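Side-chain contacts in MOBA relate protein (Mycobacterium sp., PDB 2WAW), which is of unknown function but carries a MobA-like nucleotidyltransferase domain of the GT-A type, and so probably binds a nucleotide and transfers a nucleotidyl group: residues Thr31-Ala36 / Asp105-Thr110; Ile50-Gly55 / Lys86-Trp91; Gly98-Leu103 / Ala115-Gly120; Ile126-Tyr131 / Arg160-Gly165. All blocks are in the same frame, centred on the assembly; numbering follows the deposited sequence. Where two conformers were deposited one is given.

Contact 1: residues Thr31-Ala36 / Asp105-Thr110; sequences TTLLGA and DQPGIT
Pro107, in the Asp-Gln-Pro loop that follows strand 98-103, packs on Leu33 and Ala36 of helix 33-42, and Asp105 on Leu33. In MobA-like nucleotidyltransferases this loop lies at the C-terminal edge of the central sheet, where the nucleotide site is usually formed. Leu33 forks over the loop: its CD1 rests 3.8 Å from Pro107 CD, while CD2 comes within 3.7 Å of Asp105 CB. The branch reaches both residues because CG swings away from the backbone N (chi1 177°). Leu33 and Asp105 run side by side, but the carboxylate turns elsewhere, and its OD2 accepts from Val182 N. Further along the helix, the methyl of Ala36 meets Pro107 CB at 3.8 Å; a residue this small lets the proline ring come close to the helix. Pro107 also suits its own place, since its fixed phi fits the second position of the type I turn from Gln106 to Ile109. The helix begins with Thr32 as N-cap, OG1 accepting from Gly35 N at 3.0 Å with an N-H...O angle of 148°. Around the contact, Leu28 of strand 27-28 touches Leu33, Ala36 and Pro107, and Leu191 of helix 185-197 touches both Leu33 and Pro107.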
loop_
_atom_site.group_PDB
_atom_site.type_symbol
_atom_site.label_atom_id
_atom_site.label_comp_id
_atom_site.label_asym_id
_atom_site.label_seq_id
_atom_site.Cartn_x
_atom_site.Cartn_y
_atom_site.Cartn_z
ATOM N N THR A 31 10.672 7.408 -13.640
ATOM C CA THR A 31 9.733 6.299 -13.541
ATOM C C THR A 31 8.284 6.824 -13.480
ATOM O O THR A 31 8.047 7.988 -13.801
ATOM C CB THR A 31 10.100 5.341 -12.363
ATOM O OG1 THR A 31 9.281 4.168 -12.434
ATOM C CG2 THR A 31 9.957 6.023 -11.002
ATOM N N THR A 32 7.332 5.964 -13.129
ATOM C CA THR A 32 5.938 6.373 -12.941
ATOM C C THR A 32 5.651 6.369 -11.444
ATOM O O THR A 32 6.459 5.872 -10.637
ATOM C CB THR A 32 4.953 5.392 -13.588
ATOM O OG1 THR A 32 5.227 4.080 -13.075
ATOM C CG2 THR A 32 5.090 5.369 -15.121
ATOM N N LEU A 33 4.509 6.880 -11.051
ATOM C CA LEU A 33 4.173 6.904 -9.657
ATOM C C LEU A 33 4.089 5.494 -9.083
ATOM O O LEU A 33 4.691 5.204 -8.130
ATOM C CB LEU A 33 2.835 7.616 -9.482
ATOM C CG LEU A 33 2.174 7.749 -8.105
ATOM C CD1 LEU A 33 3.079 8.417 -7.118
ATOM C CD2 LEU A 33 0.866 8.450 -8.207
ATOM N N LEU A 34 3.387 4.615 -9.758
ATOM C CA LEU A 34 3.361 3.257 -9.291
ATOM C C LEU A 34 4.730 2.560 -9.340
ATOM O O LEU A 34 5.045 1.809 -8.494
ATOM C CB LEU A 34 2.333 2.419 -10.017
ATOM C CG LEU A 34 2.244 0.969 -9.566
ATOM C CD1 LEU A 34 1.847 0.839 -8.127
ATOM C CD2 LEU A 34 1.255 0.213 -10.405
ATOM N N GLY A 35 5.491 2.835 -10.386
ATOM C CA GLY A 35 6.842 2.286 -10.536
ATOM C C GLY A 35 7.740 2.688 -9.378
ATOM O O GLY A 35 8.533 1.887 -8.868
ATOM N N ALA A 36 7.602 3.933 -8.937
ATOM C CA ALA A 36 8.387 4.396 -7.808
ATOM C C ALA A 36 8.027 3.665 -6.507
ATOM O O ALA A 36 8.915 3.236 -5.737
ATOM C CB ALA A 36 8.230 5.906 -7.644
ATOM N N ASP A 105 0.262 4.798 -4.564
ATOM C CA ASP A 105 0.558 6.224 -4.745
ATOM C C ASP A 105 1.286 6.861 -3.553
ATOM O O ASP A 105 1.298 8.088 -3.397
ATOM C CB ASP A 105 -0.699 7.037 -5.136
ATOM C CG ASP A 105 -1.860 6.841 -4.170
ATOM O OD1 ASP A 105 -2.316 5.680 -4.047
ATOM O OD2 ASP A 105 -2.342 7.840 -3.581
ATOM N N GLN A 106 1.938 6.045 -2.753
ATOM C CA GLN A 106 2.748 6.487 -1.634
ATOM C C GLN A 106 4.222 6.035 -1.719
ATOM O O GLN A 106 4.659 5.217 -0.949
ATOM C CB GLN A 106 2.192 5.926 -0.334
ATOM C CG GLN A 106 0.843 6.316 0.062
ATOM C CD GLN A 106 0.266 5.452 1.196
ATOM O OE1 GLN A 106 -0.059 4.295 1.027
ATOM N NE2 GLN A 106 0.101 6.050 2.318
ATOM N N PRO A 107 4.954 6.580 -2.679
ATOM C CA PRO A 107 6.339 6.146 -2.899
ATOM C C PRO A 107 7.324 6.602 -1.836
ATOM O O PRO A 107 8.466 6.121 -1.807
ATOM C CB PRO A 107 6.699 6.777 -4.250
ATOM C CG PRO A 107 5.820 8.000 -4.346
ATOM C CD PRO A 107 4.517 7.580 -3.668
ATOM N N GLY A 108 6.895 7.538 -0.991
ATOM C CA GLY A 108 7.747 8.100 0.061
ATOM C C GLY A 108 7.916 7.226 1.290
ATOM O O GLY A 108 8.707 7.530 2.163
ATOM N N ILE A 109 7.144 6.149 1.384
ATOM C CA ILE A 109 7.362 5.136 2.421
ATOM C C ILE A 109 8.774 4.568 2.242
ATOM O O ILE A 109 9.276 4.515 1.121
ATOM C CB ILE A 109 6.274 4.030 2.274
ATOM C CG1 ILE A 109 4.927 4.564 2.771
ATOM C CG2 ILE A 109 6.658 2.746 3.020
ATOM C CD1 ILE A 109 3.749 3.657 2.392
ATOM N N THR A 110 9.416 4.158 3.337
ATOM C CA THR A 110 10.765 3.591 3.278
ATOM C C THR A 110 10.800 2.125 3.680
ATOM O O THR A 110 9.977 1.656 4.484
ATOM C CB THR A 110 11.779 4.344 4.186
ATOM O OG1 THR A 110 11.452 4.144 5.568
ATOM C CG2 THR A 110 11.801 5.823 3.871
#

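Contact 2: residues Ile50-Gly55 / Lys86-Trp91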
loop_
_atom_site.group_PDB
_atom_site.type_symbol
_atom_site.label_atom_id
_atom_site.label_comp_id
_atom_site.label_asym_id
_atom_site.label_seq_id
_atom_site.Cartn_x
_atom_site.Cartn_y
_atom_site.Cartn_z
ATOM N N ILE A 50 2.256 -8.589 -3.719
ATOM C CA ILE A 50 1.024 -8.539 -4.486
ATOM C C ILE A 50 0.677 -7.089 -4.836
ATOM O O ILE A 50 0.801 -6.236 -4.038
ATOM C CB ILE A 50 -0.158 -9.075 -3.669
ATOM C CG1 ILE A 50 0.016 -10.562 -3.357
ATOM C CG2 ILE A 50 -1.475 -8.794 -4.352
ATOM C CD1 ILE A 50 -0.938 -11.060 -2.388
ATOM N N VAL A 51 0.307 -6.870 -6.068
ATOM C CA VAL A 51 -0.160 -5.546 -6.490
ATOM C C VAL A 51 -1.549 -5.691 -7.077
ATOM O O VAL A 51 -1.788 -6.563 -7.931
ATOM C CB VAL A 51 0.764 -4.932 -7.561
ATOM C CG1 VAL A 51 0.386 -3.447 -7.846
ATOM C CG2 VAL A 51 2.226 -5.083 -7.159
ATOM N N THR A 52 -2.480 -4.849 -6.609
ATOM C CA THR A 52 -3.833 -4.872 -7.177
ATOM C C THR A 52 -3.984 -3.750 -8.184
ATOM O O THR A 52 -3.438 -2.649 -8.011
ATOM C CB THR A 52 -4.949 -4.744 -6.104
ATOM O OG1 THR A 52 -4.876 -3.439 -5.517
ATOM C CG2 THR A 52 -4.781 -5.795 -4.984
ATOM N N LEU A 53 -4.729 -4.046 -9.241
ATOM C CA LEU A 53 -4.981 -3.076 -10.292
ATOM C C LEU A 53 -6.440 -3.151 -10.669
ATOM O O LEU A 53 -7.064 -4.213 -10.568
ATOM C CB LEU A 53 -4.107 -3.381 -11.511
ATOM C CG LEU A 53 -2.592 -3.323 -11.328
ATOM C CD1 LEU A 53 -1.898 -3.777 -12.596
ATOM C CD2 LEU A 53 -2.211 -1.931 -11.008
ATOM N N GLY A 54 -6.982 -2.028 -11.122
ATOM C CA GLY A 54 -8.391 -1.975 -11.490
ATOM C C GLY A 54 -8.606 -1.777 -12.981
ATOM O O GLY A 54 -7.945 -2.418 -13.809
ATOM N N GLY A 55 -9.511 -0.856 -13.318
ATOM C CA GLY A 55 -9.895 -0.593 -14.709
ATOM C C GLY A 55 -8.766 -0.205 -15.656
ATOM O O GLY A 55 -8.840 -0.494 -16.853
ATOM N N LYS A 86 -10.062 -7.556 -0.808
ATOM C CA LYS A 86 -10.764 -8.850 -0.751
ATOM C C LYS A 86 -10.139 -9.896 -1.671
ATOM O O LYS A 86 -9.867 -11.026 -1.256
ATOM C CB LYS A 86 -12.242 -8.691 -1.133
ATOM C CG LYS A 86 -13.096 -7.921 -0.150
ATOM C CD LYS A 86 -14.440 -7.587 -0.796
ATOM C CE LYS A 86 -15.415 -6.953 0.189
ATOM N NZ LYS A 86 -16.121 -7.966 1.018
ATOM N N SER A 87 -9.920 -9.516 -2.927
ATOM C CA SER A 87 -9.296 -10.416 -3.889
ATOM C C SER A 87 -7.835 -10.707 -3.534
ATOM O O SER A 87 -7.402 -11.844 -3.596
ATOM C CB SER A 87 -9.416 -9.840 -5.304
ATOM O OG SER A 87 -10.788 -9.663 -5.662
ATOM N N ALA A 88 -7.090 -9.677 -3.134
ATOM C CA ALA A 88 -5.673 -9.847 -2.820
ATOM C C ALA A 88 -5.449 -10.891 -1.741
ATOM O O ALA A 88 -4.497 -11.675 -1.825
ATOM C CB ALA A 88 -5.042 -8.518 -2.409
ATOM N N LEU A 89 -6.330 -10.911 -0.733
ATOM C CA LEU A 89 -6.171 -11.825 0.407
ATOM C C LEU A 89 -6.157 -13.292 -0.036
ATOM O O LEU A 89 -5.432 -14.141 0.529
ATOM C CB LEU A 89 -7.249 -11.553 1.483
ATOM C CG LEU A 89 -7.091 -10.224 2.258
ATOM C CD1 LEU A 89 -8.351 -9.885 3.048
ATOM C CD2 LEU A 89 -5.877 -10.224 3.179
ATOM N N THR A 90 -6.940 -13.590 -1.065
ATOM C CA THR A 90 -7.048 -14.966 -1.558
ATOM C C THR A 90 -5.715 -15.492 -2.140
ATOM O O THR A 90 -5.484 -16.710 -2.212
ATOM C CB THR A 90 -8.214 -15.106 -2.561
ATOM O OG1 THR A 90 -7.890 -14.461 -3.797
ATOM C CG2 THR A 90 -9.474 -14.485 -1.988
ATOM N N TRP A 91 -4.845 -14.557 -2.520
ATOM C CA TRP A 91 -3.532 -14.829 -3.118
ATOM C C TRP A 91 -2.373 -14.886 -2.126
ATOM O O TRP A 91 -1.261 -15.266 -2.499
ATOM C CB TRP A 91 -3.184 -13.737 -4.122
ATOM C CG TRP A 91 -3.873 -13.806 -5.432
ATOM C CD1 TRP A 91 -5.205 -13.606 -5.676
ATOM C CD2 TRP A 91 -3.252 -14.022 -6.703
ATOM N NE1 TRP A 91 -5.455 -13.725 -7.027
ATOM C CE2 TRP A 91 -4.275 -13.973 -7.681
ATOM C CE3 TRP A 91 -1.932 -14.263 -7.113
ATOM C CZ2 TRP A 91 -4.018 -14.166 -9.049
ATOM C CZ3 TRP A 91 -1.675 -14.453 -8.474
ATOM C CH2 TRP A 91 -2.717 -14.401 -9.423
#
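Ile50 and Thr52, two residues apart on strand 48-53, both point toward helix 84-90, and the apolar packing between the elements centres on Ala88. The Ala88 methyl lies 3.8 Å from Thr52 CG2 and 4.1 Å from Ile50 CG2, so a small side chain lets the helix lie close to the sheet. Ile50 extends further: with CG1 opposite the carbonyl carbon (chi1 -65°) and the chain stretched out, CD1 passes Ala88 O at 3.7 Å and reaches Trp91 CB at 3.9 Å. That CB is the part of Trp91 that touches the strand; the indole leads away, and the side chain also touches Asp70 and Val72 of strand 70-73.

No hydrogen bond runs between 50-55 and 86-91. Within the latter, Thr90 OG1 donates to Ser87 O at 2.7 Å, in the carbonyl plane, and Trp91 N donates to Ala88 O. Thr52 divides its two branches, giving CG2 to Ala88 while OG1 bonds Ser84 OG, at the start of the same helix, and Ala12 N of strand 6-12.

Between the two segments the contact is therefore apolar, while the hydroxyl of Thr52, a buried residue, is satisfied by Ser84 OG and Ala12 N and adds a polar tie to the helix start.

Contact 3: residues Gly98-Leu103 / Ala115-Gly120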
loop_
_atom_site.group_PDB
_atom_site.type_symbol
_atom_site.label_atom_id
_atom_site.label_comp_id
_atom_site.label_asym_id
_atom_site.label_seq_id
_atom_site.Cartn_x
_atom_site.Cartn_y
_atom_site.Cartn_z
ATOM N N GLY A 98 1.366 -12.377 8.348
ATOM C CA GLY A 98 0.539 -11.189 8.191
ATOM C C GLY A 98 0.905 -10.515 6.891
ATOM O O GLY A 98 1.777 -11.001 6.140
ATOM N N ILE A 99 0.238 -9.399 6.617
ATOM C CA ILE A 99 0.555 -8.616 5.445
ATOM C C ILE A 99 0.931 -7.225 5.862
ATOM O O ILE A 99 0.539 -6.774 6.933
ATOM C CB ILE A 99 -0.621 -8.533 4.440
ATOM C CG1 ILE A 99 -1.866 -7.852 5.083
ATOM C CG2 ILE A 99 -0.893 -9.931 3.833
ATOM C CD1 ILE A 99 -3.065 -7.677 4.122
ATOM N N VAL A 100 1.682 -6.559 4.998
ATOM C CA VAL A 100 1.898 -5.129 5.094
ATOM C C VAL A 100 1.172 -4.465 3.936
ATOM O O VAL A 100 1.389 -4.824 2.767
ATOM C CB VAL A 100 3.408 -4.779 5.084
ATOM C CG1 VAL A 100 3.637 -3.254 4.919
ATOM C CG2 VAL A 100 4.091 -5.302 6.337
ATOM N N LEU A 101 0.306 -3.512 4.272
ATOM C CA LEU A 101 -0.533 -2.779 3.309
ATOM C C LEU A 101 0.022 -1.421 3.001
ATOM O O LEU A 101 0.334 -0.658 3.908
ATOM C CB LEU A 101 -1.940 -2.584 3.893
ATOM C CG LEU A 101 -2.849 -3.787 4.098
ATOM C CD1 LEU A 101 -4.098 -3.326 4.839
ATOM C CD2 LEU A 101 -3.211 -4.419 2.757
ATOM N N MET A 102 0.125 -1.117 1.715
ATOM C CA MET A 102 0.485 0.233 1.335
ATOM C C MET A 102 -0.241 0.602 0.061
ATOM O O MET A 102 -0.823 -0.247 -0.617
ATOM C CB MET A 102 1.981 0.368 1.165
ATOM C CG MET A 102 2.465 -0.105 -0.162
ATOM S SD MET A 102 4.249 -0.064 -0.172
ATOM C CE MET A 102 4.638 -1.754 0.310
ATOM N N LEU A 103 -0.312 1.906 -0.199
ATOM C CA LEU A 103 -0.986 2.403 -1.405
ATOM C C LEU A 103 -0.001 2.532 -2.557
ATOM O O LEU A 103 1.157 2.887 -2.336
ATOM C CB LEU A 103 -1.644 3.770 -1.150
ATOM C CG LEU A 103 -2.721 3.813 -0.043
ATOM C CD1 LEU A 103 -3.390 5.182 -0.003
ATOM C CD2 LEU A 103 -3.774 2.730 -0.224
ATOM N N ALA A 115 10.432 -2.428 7.639
ATOM C CA ALA A 115 11.134 -3.400 8.485
ATOM C C ALA A 115 10.783 -3.204 9.973
ATOM O O ALA A 115 10.465 -4.166 10.680
ATOM C CB ALA A 115 12.647 -3.342 8.263
ATOM N N SER A 116 10.822 -1.955 10.453
ATOM C CA SER A 116 10.431 -1.658 11.827
ATOM C C SER A 116 8.974 -2.000 12.129
ATOM O O SER A 116 8.661 -2.501 13.212
ATOM C CB SER A 116 10.731 -0.197 12.158
ATOM O OG SER A 116 12.111 0.026 11.972
ATOM N N LEU A 117 8.097 -1.718 11.172
ATOM C CA LEU A 117 6.685 -2.071 11.293
ATOM C C LEU A 117 6.496 -3.566 11.476
ATOM O O LEU A 117 5.741 -4.007 12.354
ATOM C CB LEU A 117 5.900 -1.567 10.070
ATOM C CG LEU A 117 4.435 -2.019 9.984
ATOM C CD1 LEU A 117 3.589 -1.314 11.082
ATOM C CD2 LEU A 117 3.929 -1.739 8.587
ATOM N N ILE A 118 7.177 -4.357 10.639
ATOM C CA ILE A 118 7.044 -5.816 10.710
ATOM C C ILE A 118 7.534 -6.319 12.067
ATOM O O ILE A 118 6.909 -7.189 12.669
ATOM C CB ILE A 118 7.830 -6.476 9.573
ATOM C CG1 ILE A 118 7.090 -6.280 8.239
ATOM C CG2 ILE A 118 8.019 -7.952 9.830
ATOM C CD1 ILE A 118 7.944 -6.576 6.986
ATOM N N ALA A 119 8.625 -5.740 12.548
ATOM C CA ALA A 119 9.224 -6.212 13.789
ATOM C C ALA A 119 8.245 -5.962 14.941
ATOM O O ALA A 119 8.030 -6.846 15.791
ATOM C CB ALA A 119 10.545 -5.503 14.035
ATOM N N GLY A 120 7.641 -4.767 14.951
ATOM C CA GLY A 120 6.624 -4.423 15.958
ATOM C C GLY A 120 5.343 -5.223 15.783
ATOM O O GLY A 120 4.618 -5.482 16.746
#
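Leu117 and Ile118, neighbours on helix 111-121, share a single partner on strand 98-103: Val100, each of whose methyls meets one of them. The segment opens with Ala115, whose O receives Ala119 N at 3.1 Å and keeps the helix regular. Ser116 follows on the outer side, where a small polar residue can turn its OG back to Ser112 O. Leu117 then points at the sheet. Its CG lies trans to the main-chain nitrogen (chi1 173°), and CD2 meets Val100 CG1 tip to tip at 4.0 Å, while the same side chain also rests on Pro138 and Trp140 of strand 134-142.

The elements belong to a beta-alpha-beta crossover of the Rossmann-like GT-A core. Strand 98-103 leads through helix 111-121 to strand 126-131, which runs parallel to it with the antiparallel strand 134-142 lying between the two. Val100 is well suited to the strand side, as its beta-branched side chain fits an extended backbone and offers two methyls to the helix.

Ile118 comes next and does not leave the helix aimed at the strand, yet its end bends toward it. CG1 approaches Val100 CG2 at 3.7 Å and CD1 follows at 4.1 Å, the two side chains crossing at about a right angle; Val6 of strand 6-12 touches Ile118 as well. Ala119 turns outward, and the carbonyl oxygen of Gly120 accepts from Arg170 NH1.

Contact 4: residues Ile126-Tyr131 / Arg160-Gly165; sequences IAVCEY and RLIESG
Ile126 and Val128 meet Leu161 and Ile162 through aliphatic branches, without a ring or side-chain amide, so the flat group that matters is the peptide carbonyl of Leu161. Ser164 N and Ser164 OG both reach its oxygen from the same face of the carbonyl plane, OG at 3.0 Å and tilted 24° out of it. These two bonds to one oxygen fold the chain back at Ser164, after Leu161 and Ile162 of helix 158-163, which packs on strand 126-131 of the mixed GT-A sheet. Ser164 suits such a turn because its short hydroxyl can fold back on the backbone; OG is also bonded to Arg166 N.

The strand sends Ile126 and Val128 to the helix and Ala127 to its other side. From Ile126, CD1 approaches Leu161 CG at 4.1 Å, and CG2 meets Ile162 CG1 at 3.9 Å. Beta-branched residues fit the extended strand and give it a broad apolar surface. Ile162 spans the two strand residues from the helix side, and Val169 of the adjoining strand 169-173 touches both it and Ile126. Because CG1 of Ile162 sits beside its own backbone N (chi1 -73°), the chain extends toward Val128, and its terminal CD1 stops 3.7 Å from Val128 CG1.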
loop_
_atom_site.group_PDB
_atom_site.type_symbol
_atom_site.label_atom_id
_atom_site.label_comp_id
_atom_site.label_asym_id
_atom_site.label_seq_id
_atom_site.Cartn_x
_atom_site.Cartn_y
_atom_site.Cartn_z
ATOM N N ILE A 126 -2.808 -5.789 14.884
ATOM C CA ILE A 126 -2.613 -4.753 13.864
ATOM C C ILE A 126 -1.470 -3.857 14.323
ATOM O O ILE A 126 -1.293 -3.643 15.519
ATOM C CB ILE A 126 -3.887 -3.882 13.693
ATOM C CG1 ILE A 126 -5.054 -4.738 13.178
ATOM C CG2 ILE A 126 -3.621 -2.682 12.784
ATOM C CD1 ILE A 126 -6.417 -4.053 13.225
ATOM N N ALA A 127 -0.669 -3.370 13.386
ATOM C CA ALA A 127 0.268 -2.291 13.742
ATOM C C ALA A 127 0.230 -1.203 12.692
ATOM O O ALA A 127 -0.116 -1.456 11.531
ATOM C CB ALA A 127 1.656 -2.836 13.900
ATOM N N VAL A 128 0.576 0.013 13.103
ATOM C CA VAL A 128 0.543 1.165 12.195
ATOM C C VAL A 128 1.781 2.020 12.396
ATOM O O VAL A 128 2.398 1.972 13.460
ATOM C CB VAL A 128 -0.736 2.024 12.395
ATOM C CG1 VAL A 128 -1.993 1.180 12.188
ATOM C CG2 VAL A 128 -0.737 2.712 13.774
ATOM N N CYS A 129 2.162 2.776 11.372
ATOM C CA CYS A 129 3.243 3.740 11.547
ATOM C C CYS A 129 2.715 5.030 12.147
ATOM O O CYS A 129 1.688 5.567 11.715
ATOM C CB CYS A 129 3.935 4.011 10.222
ATOM S SG CYS A 129 4.900 2.565 9.646
ATOM N N GLU A 130 3.419 5.518 13.153
ATOM C CA GLU A 130 3.091 6.778 13.775
ATOM C C GLU A 130 4.161 7.783 13.411
ATOM O O GLU A 130 5.286 7.728 13.911
ATOM C CB GLU A 130 2.972 6.630 15.293
ATOM C CG GLU A 130 2.566 7.926 15.964
ATOM C CD GLU A 130 2.254 7.742 17.429
ATOM O OE1 GLU A 130 3.054 7.101 18.142
ATOM O OE2 GLU A 130 1.209 8.251 17.866
ATOM N N TYR A 131 3.798 8.684 12.507
ATOM C CA TYR A 131 4.693 9.724 12.033
ATOM C C TYR A 131 4.582 10.951 12.936
ATOM O O TYR A 131 3.756 10.995 13.859
ATOM C CB TYR A 131 4.299 10.071 10.605
ATOM C CG TYR A 131 4.452 8.911 9.639
ATOM C CD1 TYR A 131 5.673 8.684 9.004
ATOM C CD2 TYR A 131 3.392 8.070 9.357
ATOM C CE1 TYR A 131 5.842 7.648 8.109
ATOM C CE2 TYR A 131 3.542 7.013 8.459
ATOM C CZ TYR A 131 4.776 6.811 7.837
ATOM O OH TYR A 131 4.986 5.797 6.940
ATOM N N ARG A 160 -11.168 1.901 9.937
ATOM C CA ARG A 160 -12.322 1.541 10.776
ATOM C C ARG A 160 -12.054 0.358 11.703
ATOM O O ARG A 160 -12.537 0.323 12.833
ATOM C CB ARG A 160 -13.579 1.307 9.936
ATOM C CG ARG A 160 -14.150 2.605 9.409
ATOM C CD ARG A 160 -15.665 2.554 9.234
ATOM N NE ARG A 160 -16.187 3.841 8.765
ATOM C CZ ARG A 160 -15.917 4.370 7.573
ATOM N NH1 ARG A 160 -15.118 3.731 6.724
ATOM N NH2 ARG A 160 -16.431 5.548 7.232
ATOM N N LEU A 161 -11.281 -0.607 11.222
ATOM C CA LEU A 161 -10.821 -1.709 12.048
ATOM C C LEU A 161 -9.848 -1.178 13.103
ATOM O O LEU A 161 -9.959 -1.512 14.280
ATOM C CB LEU A 161 -10.141 -2.754 11.170
ATOM C CG LEU A 161 -10.126 -4.233 11.552
ATOM C CD1 LEU A 161 -11.478 -4.733 12.047
ATOM C CD2 LEU A 161 -9.693 -5.025 10.327
ATOM N N ILE A 162 -8.908 -0.338 12.659
ATOM C CA ILE A 162 -7.898 0.295 13.525
ATOM C C ILE A 162 -8.553 1.094 14.649
ATOM O O ILE A 162 -8.119 1.033 15.802
ATOM C CB ILE A 162 -6.922 1.205 12.704
ATOM C CG1 ILE A 162 -5.949 0.357 11.877
ATOM C CG2 ILE A 162 -6.130 2.165 13.617
ATOM C CD1 ILE A 162 -5.359 1.076 10.669
ATOM N N GLU A 163 -9.610 1.830 14.314
ATOM C CA GLU A 163 -10.243 2.744 15.264
ATOM C C GLU A 163 -11.379 2.101 16.057
ATOM O O GLU A 163 -11.909 2.707 16.996
ATOM C CB GLU A 163 -10.715 4.005 14.535
ATOM C CG GLU A 163 -9.558 4.927 14.105
ATOM C CD GLU A 163 -10.022 6.245 13.491
ATOM O OE1 GLU A 163 -11.172 6.675 13.757
ATOM O OE2 GLU A 163 -9.223 6.860 12.745
ATOM N N SER A 164 -11.731 0.867 15.701
ATOM C CA SER A 164 -12.853 0.156 16.323
ATOM C C SER A 164 -12.641 -0.223 17.795
ATOM O O SER A 164 -13.614 -0.346 18.549
ATOM C CB SER A 164 -13.209 -1.103 15.532
ATOM O OG SER A 164 -12.363 -2.189 15.873
ATOM N N GLY A 165 -11.384 -0.424 18.192
ATOM C CA GLY A 165 -11.049 -0.838 19.560
ATOM C C GLY A 165 -11.225 -2.323 19.859
ATOM O O GLY A 165 -11.005 -2.758 21.003
#

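In the fold
Contacts 2, 3 and 4 each set a helix against the same mixed sheet. Helices 84-90 and 158-163 cover one face, and helix 111-121 the other, giving the alpha/beta/alpha layering of a GT-A core. Contact 1 lies beyond the end of strand 98-103, where its loop meets helix 33-42. Along the chain contact 2 is nested within contact 1, contact 3 crosses contact 1, and contact 4 follows. Contacts 3 and 4 are nearest, with centres about 12 Å apart; Leu117 CD1 touches Ala127 C at 3.7 Å. Contacts 1 and 4 lie about 23 Å apart, on opposite sides of the chain's centre. Contacts 1, 2 and 3 touch mutually; contact 4 joins this packed core through contact 3.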